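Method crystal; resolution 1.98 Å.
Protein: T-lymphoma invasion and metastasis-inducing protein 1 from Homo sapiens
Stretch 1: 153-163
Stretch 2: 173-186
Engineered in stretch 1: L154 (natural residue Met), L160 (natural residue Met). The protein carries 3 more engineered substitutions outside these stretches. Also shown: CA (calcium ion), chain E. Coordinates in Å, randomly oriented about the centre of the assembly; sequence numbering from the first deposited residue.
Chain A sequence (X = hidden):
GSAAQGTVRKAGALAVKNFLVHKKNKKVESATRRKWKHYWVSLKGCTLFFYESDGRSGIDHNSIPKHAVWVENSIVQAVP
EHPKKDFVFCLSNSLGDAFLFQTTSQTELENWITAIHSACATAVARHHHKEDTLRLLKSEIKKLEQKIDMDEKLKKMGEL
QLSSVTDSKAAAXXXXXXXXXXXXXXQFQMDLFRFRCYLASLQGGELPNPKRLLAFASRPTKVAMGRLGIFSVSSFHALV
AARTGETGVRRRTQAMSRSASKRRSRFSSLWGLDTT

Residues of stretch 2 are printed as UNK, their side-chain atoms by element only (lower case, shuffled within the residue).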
ATOM      1  N   LYS A 153      19.898  -2.673 -14.456  1.00 27.25           N
ATOM      2  CA  LYS A 153      21.031  -2.807 -15.351  1.00 31.00           C
ATOM      3  C   LYS A 153      21.353  -1.484 -16.028  1.00 29.39           C
ATOM      4  O   LYS A 153      22.515  -1.138 -16.195  1.00 30.75           O
ATOM      5  CB  LYS A 153      20.747  -3.892 -16.380  1.00 36.76           C
ATOM      6  CG  LYS A 153      20.907  -5.289 -15.811  1.00 42.01           C
ATOM      7  CD  LYS A 153      20.453  -6.352 -16.791  1.00 47.96           C
ATOM      8  CE  LYS A 153      20.715  -7.740 -16.240  1.00 53.43           C
ATOM      9  NZ  LYS A 153      20.185  -8.792 -17.142  1.00 59.10           N
ATOM     10  N   LEU A 154      20.317  -0.751 -16.415  1.00 28.57           N
ATOM     11  CA  LEU A 154      20.489   0.538 -17.063  1.00 28.56           C
ATOM     12  C   LEU A 154      21.110   1.514 -16.076  1.00 27.87           C
ATOM     13  O   LEU A 154      22.023   2.261 -16.424  1.00 28.93           O
ATOM     14  CB  LEU A 154      19.154   1.061 -17.602  1.00 28.18           C
ATOM     15  CG  LEU A 154      18.621   0.340 -18.842  1.00 30.12           C
ATOM     16  CD1 LEU A 154      17.130   0.623 -19.062  1.00 29.89           C
ATOM     17  CD2 LEU A 154      19.421   0.745 -20.080  1.00 32.71           C
ATOM     18  N   LYS A 155      20.649   1.477 -14.832  1.00 26.63           N
ATOM     19  CA  LYS A 155      21.165   2.364 -13.797  1.00 26.54           C
ATOM     20  C   LYS A 155      22.635   2.059 -13.496  1.00 29.59           C
ATOM     21  O   LYS A 155      23.439   2.967 -13.272  1.00 31.36           O
ATOM     22  CB  LYS A 155      20.310   2.240 -12.529  1.00 27.41           C
ATOM     23  CG  LYS A 155      20.772   3.101 -11.356  1.00 30.27           C
ATOM     24  CD  LYS A 155      19.803   3.002 -10.193  1.00 33.71           C
ATOM     25  CE  LYS A 155      20.291   3.755  -8.978  1.00 41.01           C
ATOM     26  NZ  LYS A 155      21.140   2.894  -8.104  1.00 47.00           N
ATOM     27  N   LYS A 156      22.989   0.778 -13.501  1.00 30.30           N
ATOM     28  CA  LYS A 156      24.363   0.360 -13.230  1.00 30.68           C
ATOM     29  C   LYS A 156      25.289   0.842 -14.360  1.00 33.78           C
ATOM     30  O   LYS A 156      26.396   1.329 -14.119  1.00 33.87           O
ATOM     31  CB  LYS A 156      24.406  -1.164 -13.070  1.00 32.50           C
ATOM     32  CG  LYS A 156      25.752  -1.779 -12.755  1.00 39.27           C
ATOM     33  CD  LYS A 156      25.558  -3.259 -12.433  1.00 43.83           C
ATOM     34  CE  LYS A 156      26.865  -4.034 -12.411  1.00 49.87           C
ATOM     35  NZ  LYS A 156      26.622  -5.471 -12.093  1.00 52.01           N
ATOM     36  N   MET A 157      24.808   0.717 -15.590  1.00 32.21           N
ATOM     37  CA  MET A 157      25.510   1.213 -16.767  1.00 33.89           C
ATOM     38  C   MET A 157      25.707   2.721 -16.696  1.00 33.40           C
ATOM     39  O   MET A 157      26.787   3.227 -16.971  1.00 35.05           O
ATOM     40  CB  MET A 157      24.737   0.835 -18.032  1.00 34.33           C
ATOM     41  CG  MET A 157      25.281   1.446 -19.314  1.00 36.34           C
ATOM     42  SD  MET A 157      24.451   0.778 -20.763  1.00 41.23           S
ATOM     43  CE  MET A 157      25.480  -0.660 -21.080  1.00 41.44           C
ATOM     44  N   GLY A 158      24.657   3.435 -16.316  1.00 31.52           N
ATOM     45  CA  GLY A 158      24.701   4.880 -16.190  1.00 31.50           C
ATOM     46  C   GLY A 158      25.729   5.343 -15.177  1.00 32.40           C
ATOM     47  O   GLY A 158      26.500   6.267 -15.431  1.00 34.09           O
ATOM     48  N   GLU A 159      25.723   4.711 -14.013  1.00 32.65           N
ATOM     49  CA  GLU A 159      26.656   5.053 -12.947  1.00 34.91           C
ATOM     50  C   GLU A 159      28.103   4.834 -13.386  1.00 36.05           C
ATOM     51  O   GLU A 159      28.972   5.633 -13.071  1.00 37.83           O
ATOM     52  CB  GLU A 159      26.321   4.256 -11.683  1.00 39.28           C
ATOM     53  CG  GLU A 159      25.224   4.935 -10.847  1.00 44.03           C
ATOM     54  CD  GLU A 159      24.581   4.027  -9.812  1.00 50.56           C
ATOM     55  OE1 GLU A 159      24.869   2.815  -9.815  1.00 52.36           O
ATOM     56  OE2 GLU A 159      23.787   4.537  -8.987  1.00 54.00           O
ATOM     57  N   LEU A 160      28.346   3.764 -14.134  1.00 36.56           N
ATOM     58  CA  LEU A 160      29.677   3.473 -14.651  1.00 39.32           C
ATOM     59  C   LEU A 160      30.065   4.460 -15.747  1.00 40.57           C
ATOM     60  O   LEU A 160      31.243   4.662 -16.018  1.00 42.30           O
ATOM     61  CB  LEU A 160      29.749   2.047 -15.198  1.00 41.13           C
ATOM     62  CG  LEU A 160      29.893   0.923 -14.173  1.00 44.31           C
ATOM     63  CD1 LEU A 160      29.698  -0.426 -14.841  1.00 47.04           C
ATOM     64  CD2 LEU A 160      31.244   0.978 -13.477  1.00 47.67           C
ATOM     65  N   GLN A 161      29.069   5.058 -16.387  1.00 38.06           N
ATOM     66  CA  GLN A 161      29.305   5.994 -17.481  1.00 40.26           C
ATOM     67  C   GLN A 161      29.547   7.418 -17.030  1.00 40.04           C
ATOM     68  O   GLN A 161      30.130   8.219 -17.757  1.00 40.65           O
ATOM     69  CB  GLN A 161      28.103   5.987 -18.416  1.00 40.91           C
ATOM     70  CG  GLN A 161      28.155   4.933 -19.459  1.00 43.61           C
ATOM     71  CD  GLN A 161      29.360   5.083 -20.331  1.00 48.26           C
ATOM     72  OE1 GLN A 161      29.609   6.148 -20.898  1.00 53.63           O
ATOM     73  NE2 GLN A 161      30.131   4.031 -20.436  1.00 48.04           N
ATOM     74  N   LEU A 162      29.075   7.717 -15.829  1.00 40.14           N
ATOM     75  CA  LEU A 162      29.126   9.058 -15.265  1.00 42.39           C
ATOM     76  C   LEU A 162      30.510   9.693 -15.377  1.00 44.22           C
ATOM     77  O   LEU A 162      30.634  10.852 -15.769  1.00 43.92           O
ATOM     78  CB  LEU A 162      28.676   9.004 -13.801  1.00 43.94           C
ATOM     79  CG  LEU A 162      27.739  10.088 -13.257  1.00 42.64           C
ATOM     80  CD1 LEU A 162      26.552  10.341 -14.150  1.00 41.60           C
ATOM     81  CD2 LEU A 162      27.262   9.691 -11.866  1.00 40.61           C
ATOM     82  N   SER A 163      31.549   8.932 -15.046  1.00 46.75           N
ATOM     83  CA  SER A 163      32.899   9.478 -14.996  1.00 51.83           C
ATOM     84  C   SER A 163      33.670   9.300 -16.304  1.00 50.15           C
ATOM     85  O   SER A 163      34.842   9.653 -16.386  1.00 52.66           O
ATOM     86  CB  SER A 163      33.681   8.841 -13.840  1.00 56.32           C
ATOM     87  OG  SER A 163      33.814   7.442 -14.021  1.00 57.13           O
ATOM     88  N   UNK A 173      22.744  14.807 -17.814  1.00 36.85           N
ATOM     89  CA  UNK A 173      21.641  14.006 -18.338  1.00 35.82           C
ATOM     90  C   UNK A 173      21.661  12.620 -17.724  1.00 33.65           C
ATOM     91  O   UNK A 173      20.616  12.075 -17.356  1.00 31.44           O
ATOM     92  c   UNK A 173      21.700  13.862 -19.876  1.00 38.13           C
ATOM     93  o   UNK A 173      21.561  15.144 -20.496  1.00 39.57           O
ATOM     94  c   UNK A 173      20.585  12.944 -20.376  1.00 37.60           C
ATOM     95  N   UNK A 174      22.853  12.042 -17.624  1.00 33.34           N
ATOM     96  CA  UNK A 174      22.978  10.698 -17.094  1.00 31.24           C
ATOM     97  C   UNK A 174      22.624  10.700 -15.615  1.00 30.65           C
ATOM     98  O   UNK A 174      22.063   9.734 -15.118  1.00 27.37           O
ATOM     99  c   UNK A 174      24.523   8.780 -16.576  1.00 36.08           C
ATOM    100  c   UNK A 174      26.063   9.597 -19.133  1.00 38.60           C
ATOM    101  c   UNK A 174      24.379  10.122 -17.302  1.00 35.23           C
ATOM    102  c   UNK A 174      24.636   9.935 -18.796  1.00 36.19           C
ATOM    103  N   UNK A 175      22.943  11.777 -14.908  1.00 32.28           N
ATOM    104  CA  UNK A 175      22.633  11.821 -13.486  1.00 34.31           C
ATOM    105  C   UNK A 175      21.112  11.888 -13.314  1.00 33.57           C
ATOM    106  O   UNK A 175      20.552  11.173 -12.488  1.00 32.59           O
ATOM    107  c   UNK A 175      23.669  14.269 -10.617  1.00 44.93           C
ATOM    108  c   UNK A 175      23.312  13.007 -12.791  1.00 38.22           C
ATOM    109  c   UNK A 175      23.967  11.788 -10.668  1.00 41.62           C
ATOM    110  c   UNK A 175      23.198  12.970 -11.258  1.00 40.94           C
ATOM    111  N   UNK A 176      20.451  12.737 -14.097  1.00 35.23           N
ATOM    112  CA  UNK A 176      18.984  12.776 -14.129  1.00 35.63           C
ATOM    113  C   UNK A 176      18.401  11.389 -14.346  1.00 31.25           C
ATOM    114  O   UNK A 176      17.440  11.002 -13.678  1.00 31.57           O
ATOM    115  o   UNK A 176      18.609  15.983 -15.863  1.00 49.76           O
ATOM    116  c   UNK A 176      18.472  13.697 -15.241  1.00 40.07           C
ATOM    117  c   UNK A 176      18.624  15.171 -14.913  1.00 47.72           C
ATOM    118  o   UNK A 176      18.770  15.520 -13.723  1.00 52.27           O
ATOM    119  N   UNK A 177      18.977  10.643 -15.283  1.00 28.00           N
ATOM    120  CA  UNK A 177      18.456   9.327 -15.614  1.00 26.09           C
ATOM    121  C   UNK A 177      18.634   8.346 -14.476  1.00 27.86           C
ATOM    122  O   UNK A 177      17.755   7.529 -14.232  1.00 27.05           O
ATOM    123  n   UNK A 177      18.610   8.321 -20.315  1.00 34.72           N
ATOM    124  c   UNK A 177      18.568   9.350 -18.138  1.00 30.34           C
ATOM    125  c   UNK A 177      19.324   8.857 -19.341  1.00 34.96           C
ATOM    126  o   UNK A 177      20.544   8.930 -19.377  1.00 40.50           O
ATOM    127  c   UNK A 177      19.117   8.773 -16.862  1.00 26.08           C
ATOM    128  N   UNK A 178      19.756   8.437 -13.771  1.00 30.15           N
ATOM    129  CA  UNK A 178      20.012   7.557 -12.640  1.00 29.33           C
ATOM    130  C   UNK A 178      18.922   7.779 -11.588  1.00 29.36           C
ATOM    131  O   UNK A 178      18.374   6.823 -11.024  1.00 27.12           O
ATOM    132  c   UNK A 178      22.466   7.255 -13.039  1.00 28.14           C
ATOM    133  c   UNK A 178      23.860   7.783 -12.819  1.00 29.17           C
ATOM    134  c   UNK A 178      21.605   7.138 -10.695  1.00 28.84           C
ATOM    135  c   UNK A 178      21.424   7.803 -12.064  1.00 29.37           C
ATOM    136  N   UNK A 179      18.560   9.037 -11.367  1.00 29.27           N
ATOM    137  CA  UNK A 179      17.533   9.341 -10.379  1.00 29.01           C
ATOM    138  C   UNK A 179      16.148   8.927 -10.872  1.00 28.02           C
ATOM    139  O   UNK A 179      15.296   8.566 -10.055  1.00 28.42           O
ATOM    140  c   UNK A 179      19.187  12.593  -9.261  1.00 29.33           C
ATOM    141  c   UNK A 179      20.812  10.731  -8.020  1.00 30.79           C
ATOM    142  c   UNK A 179      20.344  13.002  -8.611  1.00 31.76           C
ATOM    143  c   UNK A 179      21.156  12.067  -7.984  1.00 32.25           C
ATOM    144  c   UNK A 179      17.561  10.827 -10.012  1.00 29.39           C
ATOM    145  c   UNK A 179      18.832  11.260  -9.304  1.00 29.20           C
ATOM    146  c   UNK A 179      19.655  10.333  -8.668  1.00 29.13           C
ATOM    147  N   UNK A 180      15.917   8.963 -12.186  1.00 27.55           N
ATOM    148  CA  UNK A 180      14.657   8.458 -12.751  1.00 25.46           C
ATOM    149  C   UNK A 180      14.559   6.957 -12.511  1.00 23.75           C
ATOM    150  O   UNK A 180      13.518   6.457 -12.095  1.00 22.92           O
ATOM    151  c   UNK A 180      13.360   7.962 -14.896  1.00 29.19           C
ATOM    152  c   UNK A 180      14.300  10.230 -14.517  1.00 31.18           C
ATOM    153  c   UNK A 180      14.518   8.749 -14.275  1.00 28.99           C
ATOM    154  N   UNK A 181      15.649   6.244 -12.766  1.00 23.16           N
ATOM    155  CA  UNK A 181      15.674   4.797 -12.618  1.00 22.54           C
ATOM    156  C   UNK A 181      15.521   4.397 -11.152  1.00 22.98           C
ATOM    157  O   UNK A 181      14.891   3.391 -10.826  1.00 22.46           O
ATOM    158  c   UNK A 181      16.026   3.779 -15.545  1.00 25.39           C
ATOM    159  c   UNK A 181      18.568   4.692 -17.925  1.00 29.83           C
ATOM    160  c   UNK A 181      17.015   4.197 -14.689  1.00 24.31           C
ATOM    161  n   UNK A 181      16.450   3.897 -16.847  1.00 26.57           N
ATOM    162  c   UNK A 181      19.808   5.186 -17.631  1.00 29.28           C
ATOM    163  c   UNK A 181      18.114   4.593 -15.512  1.00 25.16           C
ATOM    164  c   UNK A 181      16.967   4.219 -13.184  1.00 22.80           C
ATOM    165  c   UNK A 181      17.725   4.396 -16.855  1.00 28.10           C
ATOM    166  c   UNK A 181      19.391   5.099 -15.245  1.00 24.86           C
ATOM    167  c   UNK A 181      20.222   5.393 -16.305  1.00 26.16           C
ATOM    168  N   UNK A 182      16.109   5.194 -10.270  1.00 23.15           N
ATOM    169  CA  UNK A 182      16.012   4.960  -8.843  1.00 24.73           C
ATOM    170  C   UNK A 182      14.545   5.026  -8.407  1.00 23.28           C
ATOM    171  O   UNK A 182      14.054   4.175  -7.666  1.00 24.22           O
ATOM    172  c   UNK A 182      16.871   5.830  -6.611  1.00 36.81           C
ATOM    173  c   UNK A 182      16.846   5.993  -8.102  1.00 29.77           C
ATOM    174  c   UNK A 182      17.838   6.789  -5.966  1.00 45.84           C
ATOM    175  o   UNK A 182      18.821   6.309  -5.374  1.00 50.89           O
ATOM    176  o   UNK A 182      17.632   8.015  -6.076  1.00 47.84           O
ATOM    177  N   UNK A 183      13.856   6.045  -8.897  1.00 22.22           N
ATOM    178  CA  UNK A 183      12.454   6.253  -8.597  1.00 28.05           C
ATOM    179  C   UNK A 183      11.567   5.170  -9.222  1.00 25.76           C
ATOM    180  O   UNK A 183      10.600   4.714  -8.601  1.00 25.81           O
ATOM    181  o   UNK A 183      10.102  10.457  -8.692  1.00 65.52           O
ATOM    182  c   UNK A 183      10.883   9.666  -8.163  1.00 59.74           C
ATOM    183  n   UNK A 183      11.832  10.054  -7.318  1.00 62.82           N
ATOM    184  c   UNK A 183      10.797   8.182  -8.445  1.00 48.38           C
ATOM    185  c   UNK A 183      12.051   7.644  -9.076  1.00 37.73           C
ATOM    186  N   UNK A 184      11.905   4.757 -10.443  1.00 22.17           N
ATOM    187  CA  UNK A 184      11.177   3.698 -11.135  1.00 23.05           C
ATOM    188  C   UNK A 184      11.255   2.414 -10.343  1.00 22.98           C
ATOM    189  O   UNK A 184      10.287   1.672 -10.248  1.00 22.50           O
ATOM    190  c   UNK A 184      11.418   4.555 -13.508  1.00 26.45           C
ATOM    191  c   UNK A 184      11.730   3.443 -12.538  1.00 23.10           C
ATOM    192  n   UNK A 184      12.025   4.493 -14.684  1.00 31.20           N
ATOM    193  o   UNK A 184      10.634   5.450 -13.218  1.00 25.75           O
ATOM    194  N   UNK A 185      12.436   2.159  -9.791  1.00 23.31           N
ATOM    195  CA  UNK A 185      12.701   0.926  -9.073  1.00 23.57           C
ATOM    196  C   UNK A 185      11.952   0.910  -7.737  1.00 22.83           C
ATOM    197  O   UNK A 185      11.492  -0.139  -7.306  1.00 22.10           O
ATOM    198  c   UNK A 185      14.935   0.335 -10.160  1.00 25.73           C
ATOM    199  c   UNK A 185      14.211   0.746  -8.878  1.00 25.56           C
ATOM    200  c   UNK A 185      14.601  -1.099 -10.522  1.00 26.77           C
ATOM    201  c   UNK A 185      16.444   0.499 -10.036  1.00 27.46           C
ATOM    202  N   UNK A 186      11.800   2.070  -7.107  1.00 23.40           N
ATOM    203  CA  UNK A 186      10.977   2.177  -5.908  1.00 25.88           C
ATOM    204  C   UNK A 186       9.539   1.794  -6.201  1.00 26.13           C
ATOM    205  O   UNK A 186       8.910   1.075  -5.429  1.00 25.96           O
ATOM    206  c   UNK A 186      12.205   3.958  -4.551  1.00 34.14           C
ATOM    207  c   UNK A 186      12.060   5.340  -3.946  1.00 35.61           C
ATOM    208  o   UNK A 186      11.692   6.273  -4.691  1.00 38.13           O
ATOM    209  o   UNK A 186      12.269   5.492  -2.728  1.00 32.80           O
ATOM    210  c   UNK A 186      10.986   3.589  -5.345  1.00 30.24           C
TER
HETATM  211 CA    CA E1001       9.052   7.137 -13.230  1.00 53.24          CA
HETATM  212  O   HOH W   1      10.954   8.124 -12.181  1.00 35.45           O
HETATM  213  O   HOH W   2       6.739   7.506 -13.916  1.00 39.86           O
HETATM  214  O   HOH W   3       9.251   9.362 -14.183  1.00 45.28           O
HETATM  215  O   HOH W   4       8.097   5.570 -11.627  1.00 46.96           O
HETATM  216  O   HOH W   5       9.070   6.076 -15.439  1.00 39.96           O

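Position 173 has one carbon carrying an oxygen and a second carbon, and it stays clear of stretch 1: T173. At 174 four carbons fork at the first, one arm two carbons long, and CA-to-CB points toward stretch 1. The short arm lies near the backbone of G158 and against L162. This is I174, with CG2 3.4 Å from G158 O and 3.5 Å from L162 CD1. Position 175 has four carbons forked at the second and meets the end of L162; it is L175, CD1 lying 4.1 Å from L162 CD2. Position 176, two carbons with two oxygens on the second, is out of reach: D176. Position 177, three carbons ending in one oxygen and one nitrogen, makes no contact: Q177.

Position 178 repeats the four-carbon fork at the first atom. It starts sideways, but its end comes nearer, reaching G158, E159 and L162, while K155 also packs against it. It is I178, with CD1 3.7 Å from E159 CG and 3.9 Å from L162 CD1. Position 179, one carbon then a six-carbon ring, makes no contact: F179. Position 180, three carbons forked at the first, is out of reach: V180.

At 181 one carbon leads to fused five- and six-membered rings holding eight carbons and one nitrogen; CA-to-CB points toward stretch 1, and the rings lie against L154 and K155. Only W181 fits. L154 CB, on an engineered leucine, sits over the six-membered ring, 4.0 Å from its centroid, a CH-pi contact; K155 CA is 3.6 Å from W181 CE3.

Position 182, three carbons ending in two oxygens, packs its CB 4.2 Å from K155 CE: E182. Position 183, three carbons with a terminal oxygen and nitrogen, is out of reach: Q183. Position 184 has two carbons, the second bearing oxygen and nitrogen; the oxygen holds the calcium ion. It is N184, OD1 2.3 Å from the ion CA. Position 185, four carbons forked at the second, touches K155: L185, CD1 4.2 Å from K155 CD. Position 186, three carbons and two oxygens, is E186, hydrogen-bonded elsewhere in the structure.

The helices run nearly antiparallel, at 153°, with axes 9.3 Å apart at closest approach. An ideal CB on G158 would lie 3.1 Å from W181 CZ3. K155 acts as a knob among I178, W181, E182 and L185, while K155 NZ reaches E159 OE2 at 3.2 Å in a salt bridge within its own helix. No hydrogen bond or salt bridge crosses; the contact rests on close packing, with K155 as knob and G158 leaving room.

Stretch 2, residues 173-186: TILDQIFVWEQNLE
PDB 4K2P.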